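Local coordinates for proabylysin (Pyrococcus abyssi, PDB 4JIU), which is the zymogen of a zinc metallopeptidase, a small soluble minigluzincin that probably hydrolyses peptide bonds once its metal site is uncovered, at residues Ala31-Phe35 against Glu61-Leu65. The protein carries 1 engineered substitution. Residues are numbered along the deposited sequence; the frame is centred on the assembly and turned at random. Where two conformers were deposited one is given.
Sequences ARVSF and ELAHL. With ZN (zinc ion), chain B.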
ATOM      1  N   ALA A  31      -4.592   0.914  -6.545  1.00 10.96           N
ATOM      2  CA  ALA A  31      -4.919   0.744  -5.131  1.00  9.87           C
ATOM      3  C   ALA A  31      -5.355   2.053  -4.552  1.00  9.87           C
ATOM      4  O   ALA A  31      -4.841   3.102  -4.911  1.00 11.25           O
ATOM      5  CB  ALA A  31      -3.703   0.227  -4.392  1.00 12.20           C
ATOM      6  N   ARG A  32      -6.278   1.948  -3.586  1.00 10.93           N
ATOM      7  CA  ARG A  32      -6.716   3.142  -2.854  1.00 10.52           C
ATOM      8  C   ARG A  32      -7.289   2.713  -1.495  1.00 10.01           C
ATOM      9  O   ARG A  32      -7.445   1.523  -1.280  1.00 13.79           O
ATOM     10  CB  ARG A  32      -7.745   3.914  -3.638  1.00 11.77           C
ATOM     11  CG  ARG A  32      -9.036   3.124  -3.779  1.00 13.98           C
ATOM     12  CD  ARG A  32     -10.104   3.883  -4.492  1.00 19.76           C
ATOM     13  NE  ARG A  32     -11.309   3.120  -4.751  1.00 21.70           N
ATOM     14  CZ  ARG A  32     -12.034   3.155  -5.850  1.00 24.39           C
ATOM     15  NH1 ARG A  32     -11.751   3.929  -6.901  1.00 22.28           N
ATOM     16  NH2 ARG A  32     -13.139   2.423  -6.012  1.00 28.94           N
ATOM     17  N   VAL A  33      -7.521   3.650  -0.608  1.00  9.90           N
ATOM     18  CA  VAL A  33      -8.107   3.379   0.691  1.00  9.49           C
ATOM     19  C   VAL A  33      -9.443   4.084   0.852  1.00  9.69           C
ATOM     20  O   VAL A  33      -9.785   5.056   0.196  1.00 10.73           O
ATOM     21  CB  VAL A  33      -7.199   3.801   1.862  1.00 10.56           C
ATOM     22  CG1 VAL A  33      -5.863   3.054   1.752  1.00 13.45           C
ATOM     23  CG2 VAL A  33      -7.022   5.282   1.984  1.00 11.55           C
ATOM     24  N   SER A  34     -10.166   3.588   1.868  1.00 10.86           N
ATOM     25  CA  SER A  34     -11.242   4.327   2.514  1.00 10.08           C
ATOM     26  C   SER A  34     -10.830   4.582   3.984  1.00  9.74           C
ATOM     27  O   SER A  34     -10.676   3.617   4.757  1.00 10.50           O
ATOM     28  CB  SER A  34     -12.568   3.585   2.545  1.00 10.96           C
ATOM     29  OG  SER A  34     -13.519   4.256   3.335  1.00 11.69           O
ATOM     30  N   PHE A  35     -10.615   5.852   4.295  1.00 10.39           N
ATOM     31  CA  PHE A  35     -10.379   6.256   5.675  1.00 10.53           C
ATOM     32  C   PHE A  35     -11.601   6.009   6.536  1.00 11.13           C
ATOM     33  O   PHE A  35     -11.527   5.598   7.708  1.00 12.63           O
ATOM     34  CB  PHE A  35      -9.990   7.740   5.750  1.00 11.33           C
ATOM     35  CG  PHE A  35      -8.774   8.134   4.947  1.00 10.42           C
ATOM     36  CD1 PHE A  35      -8.918   8.490   3.623  1.00 11.13           C
ATOM     37  CD2 PHE A  35      -7.513   8.131   5.490  1.00 11.69           C
ATOM     38  CE1 PHE A  35      -7.815   8.857   2.869  1.00 11.79           C
ATOM     39  CE2 PHE A  35      -6.397   8.511   4.755  1.00 12.72           C
ATOM     40  CZ  PHE A  35      -6.582   8.829   3.473  1.00 12.70           C
ATOM     41  N   GLU A  61      -0.541   1.982   1.321  1.00  8.71           N
ATOM     42  CA  GLU A  61      -1.946   2.266   1.623  1.00  8.84           C
ATOM     43  C   GLU A  61      -2.243   2.292   3.134  1.00  8.78           C
ATOM     44  O   GLU A  61      -2.945   3.154   3.616  1.00  9.27           O
ATOM     45  CB  GLU A  61      -2.855   1.324   0.870  1.00  9.29           C
ATOM     46  CG  GLU A  61      -2.725   1.424  -0.641  1.00  9.98           C
ATOM     47  CD  GLU A  61      -2.971   2.802  -1.200  1.00 11.63           C
ATOM     48  OE1 GLU A  61      -3.621   3.679  -0.626  1.00 14.37           O
ATOM     49  OE2 GLU A  61      -2.457   3.020  -2.339  1.00 13.49           O
ATOM     50  N   LEU A  62      -1.627   1.378   3.888  1.00  8.74           N
ATOM     51  CA  LEU A  62      -1.757   1.380   5.323  0.59  9.55           C
ATOM     52  C   LEU A  62      -1.171   2.675   5.902  1.00  9.52           C
ATOM     53  O   LEU A  62      -1.723   3.198   6.878  1.00 10.77           O
ATOM     54  CB  LEU A  62      -1.071   0.202   6.021  0.59  9.83           C
ATOM     55  CG  LEU A  62      -1.789  -1.127   5.895  0.59 10.37           C
ATOM     56  CD1 LEU A  62      -0.897  -2.248   6.371  0.59 16.30           C
ATOM     57  CD2 LEU A  62      -3.104  -1.144   6.668  0.59 11.90           C
ATOM     58  N   ALA A  63      -0.088   3.193   5.337  1.00  9.55           N
ATOM     59  CA  ALA A  63       0.497   4.428   5.785  1.00  9.42           C
ATOM     60  C   ALA A  63      -0.453   5.594   5.616  1.00  9.34           C
ATOM     61  O   ALA A  63      -0.521   6.488   6.470  1.00 10.27           O
ATOM     62  CB  ALA A  63       1.833   4.689   5.081  1.00 10.21           C
ATOM     63  N   HIS A  64      -1.240   5.603   4.547  1.00  8.81           N
ATOM     64  CA  HIS A  64      -2.275   6.641   4.381  1.00  8.88           C
ATOM     65  C   HIS A  64      -3.233   6.585   5.549  1.00  9.56           C
ATOM     66  O   HIS A  64      -3.585   7.580   6.170  1.00 10.79           O
ATOM     67  CB  HIS A  64      -3.034   6.468   3.072  1.00  9.73           C
ATOM     68  CG  HIS A  64      -2.356   7.063   1.894  1.00  9.32           C
ATOM     69  ND1 HIS A  64      -2.093   8.425   1.818  1.00  9.93           N
ATOM     70  CD2 HIS A  64      -1.931   6.521   0.730  1.00  9.38           C
ATOM     71  CE1 HIS A  64      -1.495   8.643   0.647  1.00  9.82           C
ATOM     72  NE2 HIS A  64      -1.365   7.511  -0.054  1.00  9.85           N
ATOM     73  N   LEU A  65      -3.718   5.394   5.852  1.00  9.71           N
ATOM     74  CA  LEU A  65      -4.697   5.191   6.898  1.00 10.58           C
ATOM     75  C   LEU A  65      -4.105   5.575   8.249  1.00 11.05           C
ATOM     76  O   LEU A  65      -4.769   6.275   9.047  1.00 13.79           O
ATOM     77  CB  LEU A  65      -5.173   3.744   6.926  1.00 11.05           C
ATOM     78  CG  LEU A  65      -6.058   3.326   5.772  1.00 11.86           C
ATOM     79  CD1 LEU A  65      -6.330   1.805   5.873  1.00 14.49           C
ATOM     80  CD2 LEU A  65      -7.343   4.086   5.695  1.00 12.99           C
TER
HETATM   81 ZN    ZN B 201      -0.365   7.419  -1.779  0.96 10.19          ZN
HETATM   82  O   HOH W   1      -5.450   5.885  -1.043  1.00 14.25           O
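Glu61 and Val33 meet through a methyl group and a shared water at once: OE1 of Glu61 lies 3.3 Å from CG1 of Val33, and the same oxygen takes part in a water bridge to the strand backbone. The water accepts from Val33 N at 3.1 Å and donates to Glu61 OE1 at 2.9 Å, a water-mediated link, with no direct hydrogen bond between 31-35 and 61-65. A bent chain brings the carboxylate there: CG of Glu61 is anti to its carbonyl carbon (chi1 -61°) and the chain bends at chi2 (-57°), leaving OE2 beside Ala31 and near OXT of Val105. With an alanine here, the water would probably lose its carboxylate acceptor and a gap would open beside CG1 of Val33.

Further along, contact is mostly through carbon atoms, some of them against backbone oxygens. CD2 of Leu65 reaches Val33 CB at 3.8 Å and also rests against Ser34 O and Phe35 CA. The Phe35 ring turns its edge to the helix, CE2 standing 3.3 Å from the carbonyl oxygen of His64, while CG2 of Val33 covers one ring face near its rim. The segment axes approach to 8.3 Å and run in the same direction at 24°.

His64 binds zinc through NE2 at 2.0 Å; this metal bond and the hydrogen bond from ND1 to Thr69 O together fix the ring's rotation. His60, His72 and O of the C-terminal carboxylate of Val105 complete the site, and Val105 also pairs with the backbone of Ala31. An edge strand flanking an HExxH helix, here with the C-terminus on the metal, is the active-site cleft arrangement of gluzincin-like metallopeptidases, consistent with a blocked zymogen.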